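Local coordinates for protein probable thiamine pyrophosphokinase (Staphylococcus saprophyticus, PDB 3L8M) that probably transfers a pyrophosphate group from ATP to thiamine, making the cofactor thiamine diphosphate, at residues Lys2-Cys7 with Asn92-Gly97; His22-Gly27 with Thr41-Val46; Pro151-Ile156 with Val204-Ser209; Gln135-Gly140 with Ile197-Gly202. All coordinates share one frame; numbering follows the deposited sequence.

Interaction 1 of 4, residues Lys2-Cys7 with Asn92-Gly97; sequences KANLLC and NIDVYG. With NA (sodium ion), chain C.
Strands 2-6 and 92-96 run parallel as neighbours in the middle of the mixed sheet, where Asn4 pairs with Asp94 and Leu5 with Val95, and Asp94 is a ligand of a bound sodium ion. Four nearly straight N-H...O bonds zip the backbones together, from Ala3 N to Asn92 O (2.9 Å) as far as Tyr96 N to Leu5 O; beyond the strands Cys7 N adds a longer, more bent one to Tyr96 O. The face bearing Ala3, Leu5, Ile93 and Val95 is apolar: Leu5 CD1 meets Ile93 CG2 at 3.6 Å, and helix 77-87 covers Leu5 and Val95. The other face carries the polar groups, beside Leu6 and the Tyr96 ring. Asn4 and Asp94 lie side by side pointing the same way, amide and carboxylate planes 45° apart, while Asn4 OD1 comes to the edge of the Tyr96 ring, 3.6 Å from CE2. Lys2, with CG anti to the backbone N (chi1 -179°) and an extended chain, brings CE to 3.4 Å from Asp94 OD2, but its ammonium group forms its salt bridge with Glu23, which also takes a hydrogen bond from Asn4 ND2. Asp94 OD1 binds the sodium ion together with Asn124 O. A single water accepts from Lys2 NZ and Tyr96 OH and donates to Asn4 OD1 and to Asp94 OD2, the latter at 2.6 Å.

Interaction 2 of 4, residues His22-Gly27 with Thr41-Val46; sequences HEHWIG and TPQFAV
Ile26 sets CG1 anti to its carbonyl carbon, and chi2 (-61°) then carries CD1 over one face of the Phe44 ring, whose CG lies between backbone N and carbonyl carbon (chi1 69°), the crowded position. The pair joins the two parallel strands of a beta-alpha-beta unit, strand 24-28, helix 30-37 and strand 44-46, at one border of the mixed sheet. CD1 stands 3.7 Å from the ring centroid, offset toward the rim in a CH-pi contact, and is nearest CE2, while the second branch of the isoleucine, CG2, reaches CE1. Arg88 makes a cation-pi contact with the same phenylalanine, and Met1 of a neighbouring subunit packs on it. The backbone bonds follow a parallel pattern: Gln43 N donates to Trp25 O at 2.8 Å, Gly27 N to Phe44 O, and Val46 N to Gly27 O at 2.9 Å. Ala45 CB comes within 3.2 Å of Gly27 O, a close fit beside a residue that has no side chain. Gln43 lays its bent chain across His24, bringing CG to 3.9 Å from His24 CB. Its amide plane stands 88° from the imidazole, with NE2 at the ring edge, 3.3 Å from ND1, but the angle there is too poor for a hydrogen bond. Instead, NE2 donates to a water that also accepts from Trp25 N and donates to Thr41 O at 2.7 Å.

Interaction 3 of 4, residues Pro151-Ile156 with Val204-Ser209; sequences PYISFI and VLMIRS
The Phe155 ring is approached obliquely by Val204 CG2, Met206 CG and the carbonyl oxygen of Leu205; the Tyr152 ring likewise has Ser209 O at an oblique position. Met206, a selenomethionine, runs alongside Phe155 with both side chains pointing the same way. Its CG lies 3.7 Å from Phe155 CE1, and its selenium sits 5.1 Å from the ring centroid, 65° off the normal, in a Met-aromatic contact. CG is anti to the backbone N (chi1 168°) and the chain beyond it is extended, ending with CE 3.4 Å from Ile153 CG2. On this same face Ile153 CG1 rests beside Arg208 CD; Ile137 of the adjacent strand 132-137 touches Met206, and Ile197, from the second sheet, touches Phe155. The opposite face carries Tyr152, Ser154, Ile156, Leu205, Ile207 and Ser209. There Ser154 CB meets Ile207 CG2 at 3.6 Å, and Ser209 OG is hydrogen-bonded to Asn132. Six backbone bonds link the strands in reciprocal pairs: Tyr152 with Ser209, Ser154 with Ile207, and Ile156 with Leu205, the last including a short Leu205 N to Ile156 O bond of 2.6 Å. Between them, Ile153 faces Arg208 and Phe155 faces Met206 as non-hydrogen-bonded pairs. This regular two-strand antiparallel pairing, its axes at 161°, forms the border of the mixed sheet where strand 152-157, within the family's vitamin B1-binding region, is its outermost strand in this chain.

Interaction 4 of 4, residues Gln135-Gly140 with Ile197-Gly202; sequences QFIQKG and IEIIEG
Gly140 and Ile199 form the tight part of the contact, an antiparallel hydrogen-bonded pair: Ile199 N gives a short bond to Gly140 O at 2.7 Å, and Gly140 N returns one to Ile199 O at 3.1 Å, lying in the carbonyl plane on a lone pair. Gly140 has backbone angles at which a side chain would jam against the preceding carbonyl oxygen. The Ile199 side chain is buried, its CG2 3.8 Å from Lys139 CA, and its CG1 only loosely against Ile137 CG2 at 4.2 Å; Val163 of the adjacent strand and Val204 of the mixed sheet also touch it. On the exposed side one side chain does the work: Lys139 stretches across the backbone of the corner, CG anti to its own N (chi1 178°), passing Ile199 O with CG at 3.6 Å. The chain then bends at its last torsion (chi4 64°), and NZ donates to Ile200 O at 2.6 Å, tilted 27° from the carbonyl plane. Glu201 has its OE2 5.5 Å from that ammonium group, too far for a salt bridge. Here the chain turns a corner at Ile200, and Ile200 and Glu201 both face Thr162 in a classic beta bulge, on a strand of the four-stranded antiparallel sheet that strand 140-142 borders.

All four contacts reach the mixed sheet, with interaction 4 also entering the separate four-stranded antiparallel sheet. Interactions 1 and 2 have centres 9 Å apart and share the neighbouring strands 2-6 and 24-28, joined by the Lys2-Glu23 salt bridge; interaction 2 is nested in the chain loop that interaction 1 closes. Interactions 3 and 4 follow later, centres 13 Å apart, their segments alternating along the chain, and strand 204-209 bonds to strand 132-137 between them. Interactions 2 and 3 lie on opposite sides of the chain's centre, 28 Å between centres; the same sheet runs from parallel strands at one end to antiparallel strands at the other, consistent with its spanning both family regions.

Interaction 1 of 4, residues Lys2-Cys7 with Asn92-Gly97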
# COMPACT_ATOMS: atom_id res chain seq x y z
N LYS A 2 9.80 -2.55 -7.66
CA LYS A 2 9.59 -2.43 -9.10
C LYS A 2 9.12 -1.06 -9.61
O LYS A 2 8.21 -0.46 -9.04
CB LYS A 2 8.59 -3.50 -9.54
CG LYS A 2 8.29 -3.52 -11.03
CD LYS A 2 7.01 -4.32 -11.28
CE LYS A 2 6.59 -4.31 -12.74
NZ LYS A 2 5.19 -4.80 -12.86
N ALA A 3 9.73 -0.58 -10.69
CA ALA A 3 9.33 0.70 -11.24
C ALA A 3 8.99 0.59 -12.74
O ALA A 3 9.69 -0.08 -13.50
CB ALA A 3 10.42 1.75 -11.03
N ASN A 4 7.90 1.25 -13.13
CA ASN A 4 7.46 1.26 -14.53
C ASN A 4 7.68 2.67 -15.06
O ASN A 4 7.29 3.64 -14.40
CB ASN A 4 5.97 0.94 -14.64
CG ASN A 4 5.63 -0.43 -14.15
OD1 ASN A 4 6.14 -1.43 -14.67
ND2 ASN A 4 4.77 -0.50 -13.14
N LEU A 5 8.29 2.78 -16.23
CA LEU A 5 8.52 4.09 -16.84
C LEU A 5 7.67 4.23 -18.08
O LEU A 5 7.54 3.29 -18.87
CB LEU A 5 9.99 4.27 -17.23
CG LEU A 5 10.95 4.74 -16.13
CD1 LEU A 5 11.08 3.68 -15.05
CD2 LEU A 5 12.32 5.07 -16.75
N LEU A 6 7.06 5.40 -18.25
CA LEU A 6 6.28 5.64 -19.44
C LEU A 6 6.96 6.77 -20.22
O LEU A 6 7.16 7.86 -19.68
CB LEU A 6 4.85 6.03 -19.08
CG LEU A 6 3.90 6.16 -20.27
CD1 LEU A 6 3.92 4.86 -21.07
CD2 LEU A 6 2.48 6.47 -19.79
N CYS A 7 7.34 6.50 -21.46
CA CYS A 7 8.00 7.50 -22.32
C CYS A 7 7.07 8.09 -23.37
O CYS A 7 7.45 9.01 -24.08
CB CYS A 7 9.18 6.89 -23.07
SG CYS A 7 10.39 6.08 -22.07
N ASN A 92 13.86 -3.75 -10.35
CA ASN A 92 13.23 -4.26 -11.56
C ASN A 92 12.60 -3.07 -12.24
O ASN A 92 11.72 -2.43 -11.68
CB ASN A 92 12.14 -5.29 -11.21
CG ASN A 92 12.71 -6.54 -10.56
OD1 ASN A 92 13.55 -7.24 -11.14
ND2 ASN A 92 12.27 -6.82 -9.34
N ILE A 93 13.07 -2.76 -13.45
CA ILE A 93 12.57 -1.62 -14.20
C ILE A 93 11.97 -2.03 -15.54
O ILE A 93 12.62 -2.68 -16.35
CB ILE A 93 13.69 -0.58 -14.48
CG1 ILE A 93 14.51 -0.33 -13.21
CG2 ILE A 93 13.08 0.71 -14.99
CD1 ILE A 93 13.70 -0.03 -12.00
N ASP A 94 10.72 -1.63 -15.77
CA ASP A 94 10.03 -1.92 -17.03
C ASP A 94 9.81 -0.60 -17.75
O ASP A 94 9.10 0.28 -17.24
CB ASP A 94 8.67 -2.58 -16.78
CG ASP A 94 8.80 -4.01 -16.28
OD1 ASP A 94 9.95 -4.50 -16.25
OD2 ASP A 94 7.77 -4.63 -15.95
N VAL A 95 10.41 -0.46 -18.92
CA VAL A 95 10.26 0.76 -19.70
C VAL A 95 9.24 0.52 -20.81
O VAL A 95 9.39 -0.37 -21.65
CB VAL A 95 11.61 1.22 -20.31
CG1 VAL A 95 11.42 2.50 -21.12
CG2 VAL A 95 12.64 1.45 -19.19
N TYR A 96 8.18 1.32 -20.80
CA TYR A 96 7.12 1.23 -21.79
C TYR A 96 7.17 2.51 -22.58
O TYR A 96 7.67 3.52 -22.08
CB TYR A 96 5.76 1.15 -21.09
CG TYR A 96 5.53 -0.11 -20.29
CD1 TYR A 96 4.92 -1.22 -20.88
CD2 TYR A 96 5.91 -0.19 -18.95
CE1 TYR A 96 4.68 -2.37 -20.15
CE2 TYR A 96 5.67 -1.34 -18.21
CZ TYR A 96 5.06 -2.43 -18.82
OH TYR A 96 4.79 -3.57 -18.09
N GLY A 97 6.66 2.47 -23.81
CA GLY A 97 6.62 3.66 -24.64
C GLY A 97 7.89 4.04 -25.38
O GLY A 97 7.92 5.09 -26.02
NA NA C . 12.31 -5.84 -15.39
O HOH W 1 5.29 -3.82 -15.49

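Interaction 2 of 4, residues His22-Gly27 with Thr41-Val46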
# COMPACT_ATOMS: atom_id res chain seq x y z
N HIS A 22 -1.72 0.74 -9.52
CA HIS A 22 -1.18 0.94 -8.18
C HIS A 22 0.32 0.71 -8.05
O HIS A 22 0.88 0.91 -6.98
CB HIS A 22 -1.96 0.09 -7.16
CG HIS A 22 -3.42 0.42 -7.09
ND1 HIS A 22 -3.87 1.70 -6.81
CD2 HIS A 22 -4.52 -0.31 -7.38
CE1 HIS A 22 -5.18 1.74 -6.94
NE2 HIS A 22 -5.60 0.53 -7.29
N GLU A 23 0.99 0.31 -9.13
CA GLU A 23 2.43 0.10 -9.04
C GLU A 23 3.16 1.45 -9.09
O GLU A 23 2.53 2.48 -9.23
CB GLU A 23 2.90 -0.82 -10.16
CG GLU A 23 2.05 -2.07 -10.27
CD GLU A 23 2.68 -3.17 -11.10
OE1 GLU A 23 3.50 -2.85 -11.99
OE2 GLU A 23 2.34 -4.35 -10.87
N HIS A 24 4.48 1.44 -8.95
CA HIS A 24 5.23 2.69 -8.99
C HIS A 24 5.47 3.11 -10.45
O HIS A 24 6.07 2.35 -11.22
CB HIS A 24 6.58 2.52 -8.29
CG HIS A 24 6.48 2.03 -6.87
ND1 HIS A 24 6.02 2.82 -5.84
CD2 HIS A 24 6.77 0.82 -6.33
CE1 HIS A 24 6.03 2.12 -4.72
NE2 HIS A 24 6.49 0.91 -4.98
N TRP A 25 5.00 4.30 -10.82
CA TRP A 25 5.19 4.80 -12.18
C TRP A 25 6.04 6.06 -12.25
O TRP A 25 5.84 7.00 -11.48
CB TRP A 25 3.85 5.06 -12.87
CG TRP A 25 3.16 3.83 -13.41
CD1 TRP A 25 2.22 3.06 -12.76
CD2 TRP A 25 3.33 3.25 -14.71
NE1 TRP A 25 1.79 2.04 -13.59
CE2 TRP A 25 2.46 2.13 -14.79
CE3 TRP A 25 4.13 3.56 -15.82
CZ2 TRP A 25 2.37 1.33 -15.94
CZ3 TRP A 25 4.04 2.75 -16.98
CH2 TRP A 25 3.16 1.65 -17.01
N ILE A 26 6.97 6.07 -13.20
CA ILE A 26 7.88 7.19 -13.45
C ILE A 26 7.55 7.79 -14.83
O ILE A 26 7.40 7.06 -15.81
CB ILE A 26 9.36 6.71 -13.52
CG1 ILE A 26 9.71 5.82 -12.32
CG2 ILE A 26 10.29 7.91 -13.64
CD1 ILE A 26 9.59 6.48 -10.98
N GLY A 27 7.44 9.11 -14.92
CA GLY A 27 7.15 9.70 -16.21
C GLY A 27 8.37 10.28 -16.93
O GLY A 27 9.14 11.04 -16.34
N THR A 41 -0.39 9.26 -10.19
CA THR A 41 0.63 10.18 -9.70
C THR A 41 2.02 9.55 -9.83
O THR A 41 2.33 8.57 -9.16
CB THR A 41 0.41 10.57 -8.22
OG1 THR A 41 -0.86 11.20 -8.07
CG2 THR A 41 1.52 11.53 -7.75
N PRO A 42 2.86 10.11 -10.69
CA PRO A 42 4.22 9.59 -10.89
C PRO A 42 5.08 9.81 -9.64
O PRO A 42 4.99 10.85 -9.01
CB PRO A 42 4.74 10.41 -12.07
CG PRO A 42 3.48 10.88 -12.77
CD PRO A 42 2.58 11.21 -11.63
N GLN A 43 5.89 8.82 -9.29
CA GLN A 43 6.80 8.92 -8.15
C GLN A 43 7.70 10.14 -8.44
O GLN A 43 8.12 10.86 -7.53
CB GLN A 43 7.68 7.67 -8.06
CG GLN A 43 6.92 6.36 -7.85
CD GLN A 43 6.22 6.32 -6.50
OE1 GLN A 43 6.80 6.68 -5.48
NE2 GLN A 43 4.96 5.88 -6.50
N PHE A 44 8.01 10.35 -9.72
CA PHE A 44 8.83 11.46 -10.19
C PHE A 44 8.89 11.45 -11.71
O PHE A 44 8.61 10.44 -12.34
CB PHE A 44 10.23 11.41 -9.58
CG PHE A 44 11.09 10.28 -10.07
CD1 PHE A 44 11.73 10.37 -11.31
CD2 PHE A 44 11.31 9.16 -9.28
CE1 PHE A 44 12.58 9.36 -11.74
CE2 PHE A 44 12.15 8.14 -9.71
CZ PHE A 44 12.79 8.24 -10.95
N ALA A 45 9.26 12.58 -12.30
CA ALA A 45 9.32 12.66 -13.75
C ALA A 45 10.52 13.46 -14.24
O ALA A 45 10.99 14.37 -13.56
CB ALA A 45 8.04 13.28 -14.28
N VAL A 46 11.00 13.11 -15.43
CA VAL A 46 12.12 13.79 -16.06
C VAL A 46 11.60 14.26 -17.41
O VAL A 46 10.82 13.56 -18.05
CB VAL A 46 13.30 12.82 -16.32
CG1 VAL A 46 14.47 13.59 -16.92
CG2 VAL A 46 13.72 12.13 -15.03
O HOH W 2 3.24 6.03 -9.15

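Interaction 3 of 4, residues Pro151-Ile156 with Val204-Ser209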
# COMPACT_ATOMS: atom_id res chain seq x y z
N PRO A 151 6.01 -16.71 -27.87
CA PRO A 151 6.62 -17.93 -28.40
C PRO A 151 7.97 -17.76 -29.10
O PRO A 151 8.77 -18.70 -29.15
CB PRO A 151 5.54 -18.46 -29.34
CG PRO A 151 4.92 -17.20 -29.87
CD PRO A 151 4.79 -16.36 -28.62
N TYR A 152 8.23 -16.58 -29.65
CA TYR A 152 9.49 -16.35 -30.35
C TYR A 152 10.59 -15.77 -29.47
O TYR A 152 10.36 -14.88 -28.66
CB TYR A 152 9.23 -15.44 -31.55
CG TYR A 152 8.35 -16.08 -32.61
CD1 TYR A 152 8.81 -17.15 -33.37
CD2 TYR A 152 7.05 -15.62 -32.82
CE1 TYR A 152 7.99 -17.76 -34.32
CE2 TYR A 152 6.22 -16.22 -33.77
CZ TYR A 152 6.70 -17.29 -34.51
OH TYR A 152 5.90 -17.90 -35.45
N ILE A 153 11.81 -16.29 -29.65
CA ILE A 153 12.97 -15.83 -28.89
C ILE A 153 14.14 -15.64 -29.83
O ILE A 153 14.46 -16.52 -30.63
CB ILE A 153 13.44 -16.84 -27.83
CG1 ILE A 153 12.29 -17.20 -26.88
CG2 ILE A 153 14.62 -16.26 -27.06
CD1 ILE A 153 11.29 -18.18 -27.45
N SER A 154 14.79 -14.49 -29.74
CA SER A 154 15.94 -14.21 -30.58
C SER A 154 17.05 -13.58 -29.76
O SER A 154 16.80 -12.90 -28.77
CB SER A 154 15.55 -13.26 -31.72
OG SER A 154 14.43 -13.76 -32.43
N PHE A 155 18.28 -13.82 -30.20
CA PHE A 155 19.45 -13.28 -29.55
C PHE A 155 20.25 -12.49 -30.58
O PHE A 155 20.58 -13.00 -31.65
CB PHE A 155 20.30 -14.41 -28.98
CG PHE A 155 19.58 -15.23 -27.94
CD1 PHE A 155 19.38 -14.74 -26.66
CD2 PHE A 155 19.07 -16.49 -28.26
CE1 PHE A 155 18.69 -15.49 -25.71
CE2 PHE A 155 18.38 -17.24 -27.33
CZ PHE A 155 18.19 -16.74 -26.05
N ILE A 156 20.55 -11.24 -30.25
CA ILE A 156 21.31 -10.34 -31.11
C ILE A 156 22.58 -9.95 -30.36
O ILE A 156 22.50 -9.42 -29.25
CB ILE A 156 20.52 -9.04 -31.40
CG1 ILE A 156 19.13 -9.36 -31.97
CG2 ILE A 156 21.34 -8.14 -32.32
CD1 ILE A 156 19.14 -10.17 -33.23
N VAL A 204 24.73 -10.30 -25.52
CA VAL A 204 23.64 -10.33 -26.49
C VAL A 204 22.32 -9.77 -25.94
O VAL A 204 22.04 -9.87 -24.74
CB VAL A 204 23.35 -11.77 -26.98
CG1 VAL A 204 24.63 -12.40 -27.52
CG2 VAL A 204 22.78 -12.60 -25.83
N LEU A 205 21.54 -9.17 -26.83
CA LEU A 205 20.24 -8.65 -26.44
C LEU A 205 19.29 -9.81 -26.68
O LEU A 205 19.38 -10.50 -27.69
CB LEU A 205 19.83 -7.47 -27.32
CG LEU A 205 20.51 -6.12 -27.08
CD1 LEU A 205 20.26 -5.22 -28.29
CD2 LEU A 205 19.99 -5.48 -25.79
N MSE A 206 18.40 -10.06 -25.73
CA MSE A 206 17.45 -11.13 -25.92
C MSE A 206 16.12 -10.44 -26.19
O MSE A 206 15.75 -9.53 -25.46
CB MSE A 206 17.34 -11.99 -24.66
CG MSE A 206 16.16 -12.93 -24.69
SE MSE A 206 16.08 -13.95 -23.23
CE MSE A 206 15.19 -15.30 -23.90
N ILE A 207 15.43 -10.86 -27.24
CA ILE A 207 14.16 -10.26 -27.59
C ILE A 207 13.08 -11.31 -27.76
O ILE A 207 13.20 -12.20 -28.59
CB ILE A 207 14.27 -9.41 -28.87
CG1 ILE A 207 12.89 -9.00 -29.36
CG2 ILE A 207 15.00 -10.19 -29.95
CD1 ILE A 207 12.93 -7.95 -30.43
N ARG A 208 12.03 -11.20 -26.96
CA ARG A 208 10.92 -12.14 -27.04
C ARG A 208 9.78 -11.49 -27.80
O ARG A 208 9.44 -10.33 -27.56
CB ARG A 208 10.50 -12.57 -25.64
CG ARG A 208 11.65 -13.21 -24.89
CD ARG A 208 11.21 -14.43 -24.13
NE ARG A 208 11.34 -14.24 -22.69
CZ ARG A 208 11.10 -15.20 -21.80
NH1 ARG A 208 10.72 -16.40 -22.20
NH2 ARG A 208 11.24 -14.94 -20.50
N SER A 209 9.19 -12.23 -28.73
CA SER A 209 8.10 -11.71 -29.54
C SER A 209 6.89 -12.62 -29.47
O SER A 209 7.00 -13.77 -29.08
CB SER A 209 8.55 -11.59 -31.01
OG SER A 209 9.64 -10.70 -31.14

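Interaction 4 of 4, residues Gln135-Gly140 with Ile197-Gly202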
# COMPACT_ATOMS: atom_id res chain seq x y z
N GLN A 135 15.83 -7.41 -23.27
CA GLN A 135 16.75 -7.23 -22.15
C GLN A 135 18.15 -7.65 -22.56
O GLN A 135 18.34 -8.46 -23.47
CB GLN A 135 16.31 -8.04 -20.93
CG GLN A 135 16.29 -9.55 -21.15
CD GLN A 135 15.83 -10.32 -19.92
OE1 GLN A 135 16.45 -10.24 -18.86
NE2 GLN A 135 14.72 -11.05 -20.06
N PHE A 136 19.14 -7.07 -21.89
CA PHE A 136 20.55 -7.34 -22.15
C PHE A 136 21.03 -8.53 -21.30
O PHE A 136 20.59 -8.71 -20.17
CB PHE A 136 21.35 -6.07 -21.81
CG PHE A 136 22.82 -6.16 -22.08
CD1 PHE A 136 23.30 -6.44 -23.36
CD2 PHE A 136 23.74 -5.91 -21.06
CE1 PHE A 136 24.67 -6.47 -23.62
CE2 PHE A 136 25.12 -5.94 -21.31
CZ PHE A 136 25.58 -6.22 -22.59
N ILE A 137 21.89 -9.36 -21.87
CA ILE A 137 22.42 -10.52 -21.15
C ILE A 137 23.92 -10.54 -21.34
O ILE A 137 24.41 -10.66 -22.46
CB ILE A 137 21.85 -11.85 -21.65
CG1 ILE A 137 20.32 -11.84 -21.59
CG2 ILE A 137 22.40 -12.99 -20.79
CD1 ILE A 137 19.69 -13.13 -22.09
N GLN A 138 24.63 -10.42 -20.23
CA GLN A 138 26.09 -10.38 -20.24
C GLN A 138 26.72 -11.76 -20.13
O GLN A 138 26.01 -12.77 -19.98
CB GLN A 138 26.56 -9.50 -19.08
CG GLN A 138 27.96 -8.96 -19.21
CD GLN A 138 28.28 -7.98 -18.11
OE1 GLN A 138 28.20 -8.32 -16.92
NE2 GLN A 138 28.65 -6.76 -18.48
N LYS A 139 28.04 -11.80 -20.23
CA LYS A 139 28.79 -13.06 -20.15
C LYS A 139 28.40 -13.83 -18.89
O LYS A 139 28.44 -13.29 -17.78
CB LYS A 139 30.30 -12.77 -20.15
CG LYS A 139 31.20 -14.00 -20.01
CD LYS A 139 32.68 -13.58 -20.00
CE LYS A 139 33.61 -14.72 -19.57
NZ LYS A 139 33.61 -15.88 -20.50
N GLY A 140 28.02 -15.08 -19.08
CA GLY A 140 27.60 -15.90 -17.96
C GLY A 140 26.61 -16.94 -18.44
O GLY A 140 26.42 -17.10 -19.64
N ILE A 197 20.80 -21.23 -21.71
CA ILE A 197 21.57 -20.39 -22.62
C ILE A 197 22.81 -19.87 -21.89
O ILE A 197 22.71 -19.28 -20.81
CB ILE A 197 20.71 -19.19 -23.14
CG1 ILE A 197 21.50 -18.38 -24.18
CG2 ILE A 197 20.26 -18.32 -21.99
CD1 ILE A 197 22.58 -17.47 -23.60
N GLU A 198 23.98 -20.10 -22.47
CA GLU A 198 25.22 -19.66 -21.86
C GLU A 198 26.05 -18.79 -22.79
O GLU A 198 26.39 -19.20 -23.90
CB GLU A 198 26.05 -20.87 -21.42
CG GLU A 198 27.41 -20.50 -20.84
CD GLU A 198 28.19 -21.72 -20.38
OE1 GLU A 198 29.35 -21.56 -19.94
OE2 GLU A 198 27.64 -22.84 -20.47
N ILE A 199 26.38 -17.60 -22.32
CA ILE A 199 27.18 -16.68 -23.11
C ILE A 199 28.64 -16.92 -22.73
O ILE A 199 29.10 -16.48 -21.67
CB ILE A 199 26.81 -15.22 -22.81
CG1 ILE A 199 25.33 -14.98 -23.12
CG2 ILE A 199 27.71 -14.28 -23.61
CD1 ILE A 199 24.97 -15.03 -24.60
N ILE A 200 29.36 -17.63 -23.59
CA ILE A 200 30.77 -17.92 -23.36
C ILE A 200 31.61 -16.66 -23.51
O ILE A 200 32.58 -16.45 -22.78
CB ILE A 200 31.30 -18.99 -24.34
CG1 ILE A 200 30.77 -20.38 -23.94
CG2 ILE A 200 32.81 -19.00 -24.33
CD1 ILE A 200 29.26 -20.53 -23.99
N GLU A 201 31.24 -15.83 -24.48
CA GLU A 201 31.96 -14.58 -24.73
C GLU A 201 31.03 -13.51 -25.28
O GLU A 201 30.03 -13.82 -25.93
CB GLU A 201 33.10 -14.80 -25.73
CG GLU A 201 34.31 -15.50 -25.16
CD GLU A 201 35.61 -14.95 -25.73
OE1 GLU A 201 35.79 -15.01 -26.97
OE2 GLU A 201 36.43 -14.44 -24.94
N GLY A 202 31.37 -12.26 -25.00
CA GLY A 202 30.57 -11.15 -25.48
C GLY A 202 29.28 -10.94 -24.72
O GLY A 202 29.14 -11.35 -23.56